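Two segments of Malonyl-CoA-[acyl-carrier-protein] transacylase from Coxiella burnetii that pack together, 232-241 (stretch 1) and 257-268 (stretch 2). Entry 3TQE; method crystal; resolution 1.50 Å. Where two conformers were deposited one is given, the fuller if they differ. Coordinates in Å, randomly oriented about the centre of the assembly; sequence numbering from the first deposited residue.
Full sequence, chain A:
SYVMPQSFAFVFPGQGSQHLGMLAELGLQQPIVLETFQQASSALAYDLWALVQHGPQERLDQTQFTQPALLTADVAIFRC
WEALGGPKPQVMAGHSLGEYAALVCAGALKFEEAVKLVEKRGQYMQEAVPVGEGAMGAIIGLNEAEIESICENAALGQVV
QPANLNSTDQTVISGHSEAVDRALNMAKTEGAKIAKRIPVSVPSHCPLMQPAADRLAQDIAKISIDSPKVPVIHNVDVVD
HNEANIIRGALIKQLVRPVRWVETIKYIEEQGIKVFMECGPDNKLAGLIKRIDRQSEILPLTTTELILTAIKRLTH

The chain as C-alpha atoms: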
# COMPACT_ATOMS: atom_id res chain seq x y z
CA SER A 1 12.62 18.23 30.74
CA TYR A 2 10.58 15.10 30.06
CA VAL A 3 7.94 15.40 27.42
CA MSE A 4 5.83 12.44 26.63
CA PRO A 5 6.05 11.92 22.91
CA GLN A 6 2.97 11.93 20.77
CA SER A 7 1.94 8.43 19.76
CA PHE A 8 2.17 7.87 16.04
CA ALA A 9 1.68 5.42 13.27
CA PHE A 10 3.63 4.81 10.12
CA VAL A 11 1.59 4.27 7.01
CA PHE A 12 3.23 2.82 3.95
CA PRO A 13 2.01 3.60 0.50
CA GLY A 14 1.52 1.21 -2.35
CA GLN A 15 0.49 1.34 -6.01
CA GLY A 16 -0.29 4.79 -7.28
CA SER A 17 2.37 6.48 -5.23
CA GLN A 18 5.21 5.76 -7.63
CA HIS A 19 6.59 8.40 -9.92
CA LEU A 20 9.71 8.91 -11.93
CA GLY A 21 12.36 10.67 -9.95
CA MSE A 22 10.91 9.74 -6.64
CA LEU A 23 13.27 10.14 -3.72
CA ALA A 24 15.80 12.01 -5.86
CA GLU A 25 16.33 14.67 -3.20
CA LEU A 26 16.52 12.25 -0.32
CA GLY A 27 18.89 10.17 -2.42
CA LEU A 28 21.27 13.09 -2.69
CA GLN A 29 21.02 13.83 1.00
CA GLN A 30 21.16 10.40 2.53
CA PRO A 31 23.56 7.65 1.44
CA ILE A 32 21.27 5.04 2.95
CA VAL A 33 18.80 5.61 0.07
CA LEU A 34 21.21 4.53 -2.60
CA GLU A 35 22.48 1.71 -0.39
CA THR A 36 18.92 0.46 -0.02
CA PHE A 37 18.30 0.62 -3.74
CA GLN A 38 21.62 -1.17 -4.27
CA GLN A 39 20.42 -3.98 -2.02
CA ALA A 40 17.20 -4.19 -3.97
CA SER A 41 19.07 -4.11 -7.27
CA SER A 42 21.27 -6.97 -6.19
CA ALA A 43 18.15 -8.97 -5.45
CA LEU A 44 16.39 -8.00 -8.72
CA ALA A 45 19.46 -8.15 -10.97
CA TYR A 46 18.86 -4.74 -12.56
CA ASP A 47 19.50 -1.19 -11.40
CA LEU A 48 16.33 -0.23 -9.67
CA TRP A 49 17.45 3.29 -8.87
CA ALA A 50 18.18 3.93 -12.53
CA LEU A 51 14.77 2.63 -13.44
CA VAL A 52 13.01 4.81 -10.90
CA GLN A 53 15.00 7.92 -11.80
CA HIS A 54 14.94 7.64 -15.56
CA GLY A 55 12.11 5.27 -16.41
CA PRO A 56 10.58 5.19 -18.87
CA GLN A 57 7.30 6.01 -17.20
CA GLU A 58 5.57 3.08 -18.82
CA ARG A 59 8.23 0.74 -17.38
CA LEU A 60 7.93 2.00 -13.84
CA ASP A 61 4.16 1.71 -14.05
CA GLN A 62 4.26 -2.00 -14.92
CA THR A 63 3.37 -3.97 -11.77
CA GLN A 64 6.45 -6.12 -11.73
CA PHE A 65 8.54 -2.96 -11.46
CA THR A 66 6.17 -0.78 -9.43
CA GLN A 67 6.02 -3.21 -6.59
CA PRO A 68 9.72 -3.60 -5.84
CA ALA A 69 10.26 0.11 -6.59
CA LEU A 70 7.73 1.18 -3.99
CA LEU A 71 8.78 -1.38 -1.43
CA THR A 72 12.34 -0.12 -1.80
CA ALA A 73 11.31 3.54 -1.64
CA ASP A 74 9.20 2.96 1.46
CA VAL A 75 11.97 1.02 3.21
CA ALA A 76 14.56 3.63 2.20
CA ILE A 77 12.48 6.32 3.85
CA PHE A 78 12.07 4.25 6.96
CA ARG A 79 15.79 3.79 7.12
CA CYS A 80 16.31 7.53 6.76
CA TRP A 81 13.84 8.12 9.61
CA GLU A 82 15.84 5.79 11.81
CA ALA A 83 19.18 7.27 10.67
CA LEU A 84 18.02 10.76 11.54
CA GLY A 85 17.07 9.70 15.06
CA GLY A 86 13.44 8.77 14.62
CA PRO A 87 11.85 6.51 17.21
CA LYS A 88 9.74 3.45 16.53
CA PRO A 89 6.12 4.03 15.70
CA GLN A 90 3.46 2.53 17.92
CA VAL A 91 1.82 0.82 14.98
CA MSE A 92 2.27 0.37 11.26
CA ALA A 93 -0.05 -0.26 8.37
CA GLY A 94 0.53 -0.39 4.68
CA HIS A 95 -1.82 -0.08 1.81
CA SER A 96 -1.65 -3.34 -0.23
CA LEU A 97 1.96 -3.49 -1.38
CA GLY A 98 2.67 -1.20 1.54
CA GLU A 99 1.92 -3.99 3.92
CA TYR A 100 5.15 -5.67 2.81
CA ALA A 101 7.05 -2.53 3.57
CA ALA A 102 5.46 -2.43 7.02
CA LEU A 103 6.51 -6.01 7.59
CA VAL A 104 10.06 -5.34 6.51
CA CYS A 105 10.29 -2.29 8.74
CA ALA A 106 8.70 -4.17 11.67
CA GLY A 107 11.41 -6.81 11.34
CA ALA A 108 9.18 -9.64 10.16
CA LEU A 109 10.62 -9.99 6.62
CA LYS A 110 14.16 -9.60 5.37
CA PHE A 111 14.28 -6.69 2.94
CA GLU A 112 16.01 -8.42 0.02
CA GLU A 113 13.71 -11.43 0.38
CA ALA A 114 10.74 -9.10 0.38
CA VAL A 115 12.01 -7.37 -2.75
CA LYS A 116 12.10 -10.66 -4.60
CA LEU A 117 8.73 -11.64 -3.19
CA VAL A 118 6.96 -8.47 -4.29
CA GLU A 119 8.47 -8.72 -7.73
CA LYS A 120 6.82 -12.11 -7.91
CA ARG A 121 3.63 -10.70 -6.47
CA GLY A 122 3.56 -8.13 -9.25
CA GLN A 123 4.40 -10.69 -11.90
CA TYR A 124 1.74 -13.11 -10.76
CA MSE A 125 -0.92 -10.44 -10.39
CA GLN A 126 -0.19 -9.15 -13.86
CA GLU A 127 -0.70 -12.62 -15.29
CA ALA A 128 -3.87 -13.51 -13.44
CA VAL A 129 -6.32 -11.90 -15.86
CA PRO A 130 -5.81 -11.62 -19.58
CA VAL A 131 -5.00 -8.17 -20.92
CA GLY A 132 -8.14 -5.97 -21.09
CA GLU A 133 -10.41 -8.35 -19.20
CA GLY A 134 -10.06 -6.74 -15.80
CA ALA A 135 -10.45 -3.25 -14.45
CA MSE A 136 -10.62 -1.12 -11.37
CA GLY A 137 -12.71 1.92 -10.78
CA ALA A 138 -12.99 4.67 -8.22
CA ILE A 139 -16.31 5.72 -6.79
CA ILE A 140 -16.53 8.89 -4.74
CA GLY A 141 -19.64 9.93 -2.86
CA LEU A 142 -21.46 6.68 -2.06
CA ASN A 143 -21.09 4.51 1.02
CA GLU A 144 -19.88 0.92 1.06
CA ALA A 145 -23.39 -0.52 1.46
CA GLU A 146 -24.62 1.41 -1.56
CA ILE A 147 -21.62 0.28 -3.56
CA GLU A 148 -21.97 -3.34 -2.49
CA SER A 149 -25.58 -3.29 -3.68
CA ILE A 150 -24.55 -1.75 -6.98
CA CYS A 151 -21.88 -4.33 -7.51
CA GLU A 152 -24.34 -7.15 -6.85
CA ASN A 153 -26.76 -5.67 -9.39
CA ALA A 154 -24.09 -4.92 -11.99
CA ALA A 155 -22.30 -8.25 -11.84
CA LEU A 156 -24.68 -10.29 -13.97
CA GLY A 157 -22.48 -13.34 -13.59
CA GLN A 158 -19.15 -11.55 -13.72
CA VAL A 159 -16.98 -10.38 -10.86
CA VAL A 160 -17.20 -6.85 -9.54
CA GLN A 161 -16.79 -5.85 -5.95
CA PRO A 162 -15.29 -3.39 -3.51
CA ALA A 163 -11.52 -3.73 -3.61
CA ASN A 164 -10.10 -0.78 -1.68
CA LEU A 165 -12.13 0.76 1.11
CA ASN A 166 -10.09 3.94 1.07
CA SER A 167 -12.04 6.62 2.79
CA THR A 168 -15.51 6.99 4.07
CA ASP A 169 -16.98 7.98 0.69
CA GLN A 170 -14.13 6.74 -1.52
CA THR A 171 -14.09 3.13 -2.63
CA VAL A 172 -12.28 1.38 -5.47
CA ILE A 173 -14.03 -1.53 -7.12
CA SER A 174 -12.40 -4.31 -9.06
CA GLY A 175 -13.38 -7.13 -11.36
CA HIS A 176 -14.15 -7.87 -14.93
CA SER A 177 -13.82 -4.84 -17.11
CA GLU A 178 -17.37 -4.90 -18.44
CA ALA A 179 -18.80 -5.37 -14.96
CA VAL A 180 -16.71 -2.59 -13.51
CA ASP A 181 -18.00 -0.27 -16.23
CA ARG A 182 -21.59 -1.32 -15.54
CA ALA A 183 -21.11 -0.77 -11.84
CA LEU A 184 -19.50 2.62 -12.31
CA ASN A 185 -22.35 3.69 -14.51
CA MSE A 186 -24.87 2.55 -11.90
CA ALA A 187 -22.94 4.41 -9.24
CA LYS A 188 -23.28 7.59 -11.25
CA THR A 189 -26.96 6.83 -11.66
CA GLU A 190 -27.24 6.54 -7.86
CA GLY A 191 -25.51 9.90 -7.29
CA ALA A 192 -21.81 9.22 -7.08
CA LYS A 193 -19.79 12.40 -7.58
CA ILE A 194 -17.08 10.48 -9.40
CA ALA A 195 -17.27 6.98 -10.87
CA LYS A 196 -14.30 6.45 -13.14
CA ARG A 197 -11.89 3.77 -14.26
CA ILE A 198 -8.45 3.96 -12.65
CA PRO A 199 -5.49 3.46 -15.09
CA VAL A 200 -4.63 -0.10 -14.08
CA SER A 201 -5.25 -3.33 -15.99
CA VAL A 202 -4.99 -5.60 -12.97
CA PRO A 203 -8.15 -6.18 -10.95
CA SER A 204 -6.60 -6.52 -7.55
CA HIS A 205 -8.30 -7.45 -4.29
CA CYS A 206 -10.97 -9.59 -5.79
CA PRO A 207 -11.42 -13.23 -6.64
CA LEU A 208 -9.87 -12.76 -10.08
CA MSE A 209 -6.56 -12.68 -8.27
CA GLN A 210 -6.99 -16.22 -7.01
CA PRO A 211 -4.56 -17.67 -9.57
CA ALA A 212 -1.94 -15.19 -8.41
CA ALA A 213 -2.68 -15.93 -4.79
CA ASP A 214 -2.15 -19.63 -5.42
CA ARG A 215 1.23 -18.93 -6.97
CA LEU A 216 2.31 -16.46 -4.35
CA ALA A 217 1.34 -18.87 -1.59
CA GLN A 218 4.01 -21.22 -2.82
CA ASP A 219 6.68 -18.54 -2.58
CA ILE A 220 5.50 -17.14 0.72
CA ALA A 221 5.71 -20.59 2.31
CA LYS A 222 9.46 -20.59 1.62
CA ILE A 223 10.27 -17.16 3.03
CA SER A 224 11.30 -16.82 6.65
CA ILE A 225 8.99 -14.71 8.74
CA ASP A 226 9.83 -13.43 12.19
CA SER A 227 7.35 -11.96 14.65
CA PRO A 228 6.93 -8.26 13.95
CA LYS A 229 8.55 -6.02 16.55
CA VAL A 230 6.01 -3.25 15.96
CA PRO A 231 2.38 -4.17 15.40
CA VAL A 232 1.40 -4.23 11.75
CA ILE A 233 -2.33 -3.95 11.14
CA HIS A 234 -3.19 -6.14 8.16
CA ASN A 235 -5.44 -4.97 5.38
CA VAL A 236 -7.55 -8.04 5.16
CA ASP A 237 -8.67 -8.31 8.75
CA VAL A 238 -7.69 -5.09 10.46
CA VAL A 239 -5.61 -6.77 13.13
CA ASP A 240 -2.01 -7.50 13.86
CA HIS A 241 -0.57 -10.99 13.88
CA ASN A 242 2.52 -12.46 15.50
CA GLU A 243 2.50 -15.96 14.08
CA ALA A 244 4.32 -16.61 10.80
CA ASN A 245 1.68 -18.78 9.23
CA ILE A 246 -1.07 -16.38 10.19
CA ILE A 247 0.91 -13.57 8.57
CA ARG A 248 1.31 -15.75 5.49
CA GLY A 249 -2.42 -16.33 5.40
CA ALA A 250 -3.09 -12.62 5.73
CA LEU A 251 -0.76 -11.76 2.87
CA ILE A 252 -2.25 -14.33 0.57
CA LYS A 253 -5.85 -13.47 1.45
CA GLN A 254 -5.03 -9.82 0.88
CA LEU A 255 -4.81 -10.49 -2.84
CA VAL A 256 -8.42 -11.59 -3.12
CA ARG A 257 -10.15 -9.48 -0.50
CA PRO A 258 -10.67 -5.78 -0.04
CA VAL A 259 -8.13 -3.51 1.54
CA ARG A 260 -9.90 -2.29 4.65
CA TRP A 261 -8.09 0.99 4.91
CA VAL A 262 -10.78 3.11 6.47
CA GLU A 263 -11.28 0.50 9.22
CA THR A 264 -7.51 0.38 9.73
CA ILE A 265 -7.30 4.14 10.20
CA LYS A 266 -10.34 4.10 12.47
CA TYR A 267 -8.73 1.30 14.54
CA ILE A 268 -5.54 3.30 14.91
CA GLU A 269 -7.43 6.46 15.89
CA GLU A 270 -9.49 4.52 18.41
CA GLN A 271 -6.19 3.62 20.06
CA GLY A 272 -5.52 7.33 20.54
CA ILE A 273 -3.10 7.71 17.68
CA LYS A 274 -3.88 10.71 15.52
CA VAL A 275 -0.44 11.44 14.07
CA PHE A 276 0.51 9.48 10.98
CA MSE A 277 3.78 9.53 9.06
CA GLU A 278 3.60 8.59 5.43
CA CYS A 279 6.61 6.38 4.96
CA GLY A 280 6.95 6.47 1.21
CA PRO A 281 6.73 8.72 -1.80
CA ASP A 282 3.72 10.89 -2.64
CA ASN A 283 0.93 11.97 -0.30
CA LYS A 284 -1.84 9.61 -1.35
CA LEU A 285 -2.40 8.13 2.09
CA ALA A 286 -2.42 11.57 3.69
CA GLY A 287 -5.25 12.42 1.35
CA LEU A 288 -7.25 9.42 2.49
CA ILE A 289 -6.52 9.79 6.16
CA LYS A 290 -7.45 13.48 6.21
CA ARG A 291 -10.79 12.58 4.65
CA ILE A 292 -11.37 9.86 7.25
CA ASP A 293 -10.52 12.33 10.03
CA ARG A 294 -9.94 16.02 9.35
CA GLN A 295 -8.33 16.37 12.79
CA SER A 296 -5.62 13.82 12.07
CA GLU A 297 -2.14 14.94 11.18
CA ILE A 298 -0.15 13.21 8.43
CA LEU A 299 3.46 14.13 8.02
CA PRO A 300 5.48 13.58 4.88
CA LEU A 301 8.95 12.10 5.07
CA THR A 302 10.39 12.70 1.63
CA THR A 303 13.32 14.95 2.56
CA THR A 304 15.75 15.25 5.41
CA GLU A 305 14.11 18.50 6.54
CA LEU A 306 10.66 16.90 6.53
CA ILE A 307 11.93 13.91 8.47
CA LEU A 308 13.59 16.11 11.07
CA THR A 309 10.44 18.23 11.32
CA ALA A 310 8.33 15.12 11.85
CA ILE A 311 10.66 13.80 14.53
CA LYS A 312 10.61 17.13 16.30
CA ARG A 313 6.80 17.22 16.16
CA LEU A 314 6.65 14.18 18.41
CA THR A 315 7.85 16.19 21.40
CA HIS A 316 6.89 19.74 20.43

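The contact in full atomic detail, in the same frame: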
# COMPACT_ATOMS: atom_id res chain seq x y z
N VAL A 232 1.78 -4.56 13.11
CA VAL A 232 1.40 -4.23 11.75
C VAL A 232 -0.05 -4.63 11.58
O VAL A 232 -0.39 -5.81 11.75
CB VAL A 232 2.27 -4.96 10.74
CG1 VAL A 232 1.72 -4.74 9.35
CG2 VAL A 232 3.73 -4.52 10.87
N ILE A 233 -0.92 -3.68 11.30
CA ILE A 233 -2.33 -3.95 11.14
C ILE A 233 -2.56 -4.37 9.70
O ILE A 233 -2.39 -3.58 8.78
CB ILE A 233 -3.18 -2.72 11.46
CG1 ILE A 233 -2.90 -2.19 12.85
CG2 ILE A 233 -4.68 -3.03 11.27
CD1 ILE A 233 -3.00 -3.15 13.89
N HIS A 234 -2.99 -5.61 9.50
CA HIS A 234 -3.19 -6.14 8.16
C HIS A 234 -4.46 -5.64 7.51
O HIS A 234 -5.48 -5.47 8.13
CB HIS A 234 -3.21 -7.65 8.22
CG HIS A 234 -1.89 -8.23 8.53
ND1 HIS A 234 -0.97 -8.53 7.55
CD2 HIS A 234 -1.29 -8.52 9.71
CE1 HIS A 234 0.13 -9.00 8.12
NE2 HIS A 234 -0.04 -9.01 9.43
N ASN A 235 -4.36 -5.48 6.21
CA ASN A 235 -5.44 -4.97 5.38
C ASN A 235 -6.66 -5.84 5.39
O ASN A 235 -7.77 -5.33 5.22
CB ASN A 235 -4.99 -4.89 3.93
CG ASN A 235 -3.98 -3.81 3.66
OD1 ASN A 235 -3.74 -2.86 4.45
ND2 ASN A 235 -3.43 -3.90 2.48
N VAL A 236 -6.45 -7.14 5.44
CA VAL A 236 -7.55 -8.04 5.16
C VAL A 236 -8.46 -8.18 6.33
O VAL A 236 -9.68 -8.33 6.14
CB VAL A 236 -7.01 -9.41 4.69
CG1 VAL A 236 -6.29 -10.12 5.78
CG2 VAL A 236 -8.11 -10.24 4.11
N ASP A 237 -7.91 -8.07 7.53
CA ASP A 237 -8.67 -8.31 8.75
C ASP A 237 -8.59 -7.24 9.82
O ASP A 237 -9.22 -7.34 10.88
CB ASP A 237 -8.31 -9.68 9.31
CG ASP A 237 -6.85 -9.86 9.55
OD1 ASP A 237 -6.10 -8.88 9.46
OD2 ASP A 237 -6.44 -11.03 9.77
N VAL A 238 -7.79 -6.21 9.57
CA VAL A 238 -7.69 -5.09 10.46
C VAL A 238 -7.21 -5.49 11.86
O VAL A 238 -7.64 -4.96 12.87
CB VAL A 238 -8.99 -4.28 10.54
CG1 VAL A 238 -8.72 -2.86 11.03
CG2 VAL A 238 -9.71 -4.22 9.17
N VAL A 239 -6.29 -6.42 11.90
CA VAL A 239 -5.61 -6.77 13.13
C VAL A 239 -4.16 -7.10 12.88
O VAL A 239 -3.75 -7.35 11.76
CB VAL A 239 -6.26 -7.94 13.86
CG1 VAL A 239 -7.70 -7.61 14.23
CG2 VAL A 239 -6.20 -9.12 13.02
N ASP A 240 -3.39 -7.09 13.95
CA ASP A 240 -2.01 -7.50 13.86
C ASP A 240 -1.90 -8.97 14.17
O ASP A 240 -2.77 -9.55 14.85
CB ASP A 240 -1.16 -6.69 14.82
CG ASP A 240 -1.59 -6.82 16.23
OD1 ASP A 240 -2.81 -6.65 16.51
OD2 ASP A 240 -0.70 -7.05 17.06
N HIS A 241 -0.84 -9.57 13.68
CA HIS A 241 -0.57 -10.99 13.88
C HIS A 241 0.88 -11.22 14.21
O HIS A 241 1.75 -10.60 13.65
CB HIS A 241 -0.88 -11.76 12.62
CG HIS A 241 -2.31 -11.72 12.22
ND1 HIS A 241 -3.32 -12.16 13.05
CD2 HIS A 241 -2.91 -11.29 11.08
CE1 HIS A 241 -4.48 -12.01 12.44
NE2 HIS A 241 -4.26 -11.49 11.24
N ARG A 257 -9.18 -10.12 -1.35
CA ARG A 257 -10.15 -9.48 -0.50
C ARG A 257 -9.87 -8.00 -0.43
O ARG A 257 -8.77 -7.56 -0.70
CB ARG A 257 -10.10 -10.11 0.89
CG ARG A 257 -10.65 -11.51 0.91
CD ARG A 257 -12.11 -11.52 0.52
NE ARG A 257 -12.99 -11.45 1.68
CZ ARG A 257 -13.72 -12.47 2.12
NH1 ARG A 257 -13.70 -13.64 1.49
NH2 ARG A 257 -14.49 -12.32 3.19
N PRO A 258 -10.87 -7.22 -0.03
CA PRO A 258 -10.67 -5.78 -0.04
C PRO A 258 -9.67 -5.30 0.98
O PRO A 258 -9.53 -5.89 2.05
CB PRO A 258 -12.04 -5.20 0.29
CG PRO A 258 -12.82 -6.29 0.69
CD PRO A 258 -12.26 -7.57 0.24
N VAL A 259 -9.02 -4.21 0.63
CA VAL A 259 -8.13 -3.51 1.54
C VAL A 259 -9.01 -2.64 2.43
O VAL A 259 -9.63 -1.68 1.98
CB VAL A 259 -7.15 -2.64 0.77
CG1 VAL A 259 -6.31 -1.76 1.70
CG2 VAL A 259 -6.27 -3.51 -0.08
N ARG A 260 -9.02 -2.96 3.72
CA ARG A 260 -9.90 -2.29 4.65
C ARG A 260 -9.18 -1.11 5.27
O ARG A 260 -8.91 -1.08 6.47
CB ARG A 260 -10.41 -3.29 5.68
CG ARG A 260 -11.23 -4.35 5.03
CD ARG A 260 -11.41 -5.54 5.89
NE ARG A 260 -12.24 -5.25 7.03
CZ ARG A 260 -12.55 -6.15 7.97
NH1 ARG A 260 -12.07 -7.38 7.93
NH2 ARG A 260 -13.34 -5.81 8.97
N TRP A 261 -8.89 -0.12 4.45
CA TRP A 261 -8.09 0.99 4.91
C TRP A 261 -8.84 1.90 5.87
O TRP A 261 -8.31 2.30 6.91
CB TRP A 261 -7.54 1.78 3.73
CG TRP A 261 -6.51 2.74 4.10
CD1 TRP A 261 -6.60 4.09 4.10
CD2 TRP A 261 -5.20 2.43 4.58
NE1 TRP A 261 -5.42 4.64 4.53
CE2 TRP A 261 -4.55 3.64 4.85
CE3 TRP A 261 -4.52 1.24 4.82
CZ2 TRP A 261 -3.25 3.69 5.32
CZ3 TRP A 261 -3.23 1.30 5.30
CH2 TRP A 261 -2.61 2.51 5.53
N VAL A 262 -10.08 2.22 5.57
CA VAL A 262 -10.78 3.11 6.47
C VAL A 262 -10.92 2.45 7.86
O VAL A 262 -10.70 3.12 8.86
CB VAL A 262 -12.10 3.61 5.88
CG1 VAL A 262 -12.94 2.46 5.40
CG2 VAL A 262 -12.83 4.52 6.89
N GLU A 263 -11.19 1.15 7.93
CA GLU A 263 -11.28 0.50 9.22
C GLU A 263 -9.93 0.48 9.92
O GLU A 263 -9.85 0.57 11.14
CB GLU A 263 -11.79 -0.93 9.08
CG GLU A 263 -13.24 -1.01 8.80
CD GLU A 263 -13.65 -2.37 8.32
OE1 GLU A 263 -13.38 -2.68 7.13
OE2 GLU A 263 -14.22 -3.13 9.13
N THR A 264 -8.86 0.34 9.16
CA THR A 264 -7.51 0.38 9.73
C THR A 264 -7.24 1.73 10.37
O THR A 264 -6.76 1.80 11.51
CB THR A 264 -6.46 0.09 8.67
OG1 THR A 264 -6.66 -1.24 8.20
CG2 THR A 264 -5.06 0.25 9.22
N ILE A 265 -7.55 2.80 9.67
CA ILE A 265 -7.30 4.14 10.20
C ILE A 265 -8.20 4.37 11.41
O ILE A 265 -7.74 4.92 12.41
CB ILE A 265 -7.49 5.20 9.13
CG1 ILE A 265 -6.49 5.01 7.99
CG2 ILE A 265 -7.43 6.59 9.72
CD1 ILE A 265 -5.04 4.95 8.39
N LYS A 266 -9.44 3.94 11.33
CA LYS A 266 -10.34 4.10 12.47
C LYS A 266 -9.83 3.32 13.69
O LYS A 266 -9.91 3.81 14.82
CB LYS A 266 -11.74 3.67 12.09
CG LYS A 266 -12.39 4.72 11.19
CD LYS A 266 -13.77 4.35 10.79
CE LYS A 266 -14.42 5.51 10.05
NZ LYS A 266 -15.89 5.31 9.98
N TYR A 267 -9.28 2.13 13.47
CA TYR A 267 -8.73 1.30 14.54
C TYR A 267 -7.59 2.04 15.20
O TYR A 267 -7.50 2.10 16.42
CB TYR A 267 -8.24 -0.04 13.99
CG TYR A 267 -7.66 -1.02 14.97
CD1 TYR A 267 -8.38 -2.16 15.33
CD2 TYR A 267 -6.40 -0.86 15.50
CE1 TYR A 267 -7.87 -3.10 16.21
CE2 TYR A 267 -5.88 -1.80 16.42
CZ TYR A 267 -6.62 -2.90 16.76
OH TYR A 267 -6.14 -3.87 17.62
N ILE A 268 -6.72 2.63 14.39
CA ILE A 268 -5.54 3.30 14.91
C ILE A 268 -5.97 4.53 15.72
O ILE A 268 -5.49 4.78 16.82
CB ILE A 268 -4.58 3.67 13.77
CG1 ILE A 268 -3.98 2.38 13.21
CG2 ILE A 268 -3.51 4.64 14.23
CD1 ILE A 268 -3.23 2.53 11.88
O HOH W 1 -4.31 -2.35 7.08
O HOH W 2 -10.84 -7.82 3.58

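How do the two backbones meet? Stretch 1 folds back on itself, with V238 N bonded to H234 O at 2.8 Å and H234 N to V239 O at 3.0 Å. Stretch 2 runs from an extended lead-in to a helix that begins at W261. The two backbones come closest, by CA atoms, where N235 CA lies 4.9 Å from V259 CA, and there R260 N donates to N235 O at 3.1 Å, the direct backbone-to-backbone hydrogen bond of the contact.

What does R260 add from the N-cap position? Its CA-to-CB bond points sideways, but the end of the side chain comes nearer to stretch 1, where NH1 donates to V236 O at 3.1 Å, near the guanidinium plane. The group is held by a salt bridge to E263, with R260 NE 2.8 Å from E263 OE1 and R260 NH2 2.8 Å from E263 OE2. V238 CG2 covers one guanidinium face, 3.5 Å from R260 NE, so a flat cation also serves as a packing surface.

Which side chains fill the buried part? V238 points toward the helix and is compact enough to sit close to its backbone, with V238 CG1 3.6 Å from E263 O and 3.7 Å from T264 CA. I233 also points toward stretch 2, placing CG2 3.9 Å from T264 CG2 and CD1 4.1 Å from Y267 CE2. Where the contact reaches the surface, the buried V236 lays CG2 3.8 Å from R257 CB, while the end of the exposed arginine leads away. Together the stretches bury 622 Å², both sides summed.

How are the remaining polar groups served? T264 presents its methyl to I233 while OG1 donates to R260 O at 2.8 Å. Water 1 joins the stretches, donating to I233 O and to T264 OG1, each at 2.8 Å. Water 2 donates to V236 O at 2.9 Å and to P258 O at 2.8 Å, linking two carbonyls that cannot bond each other.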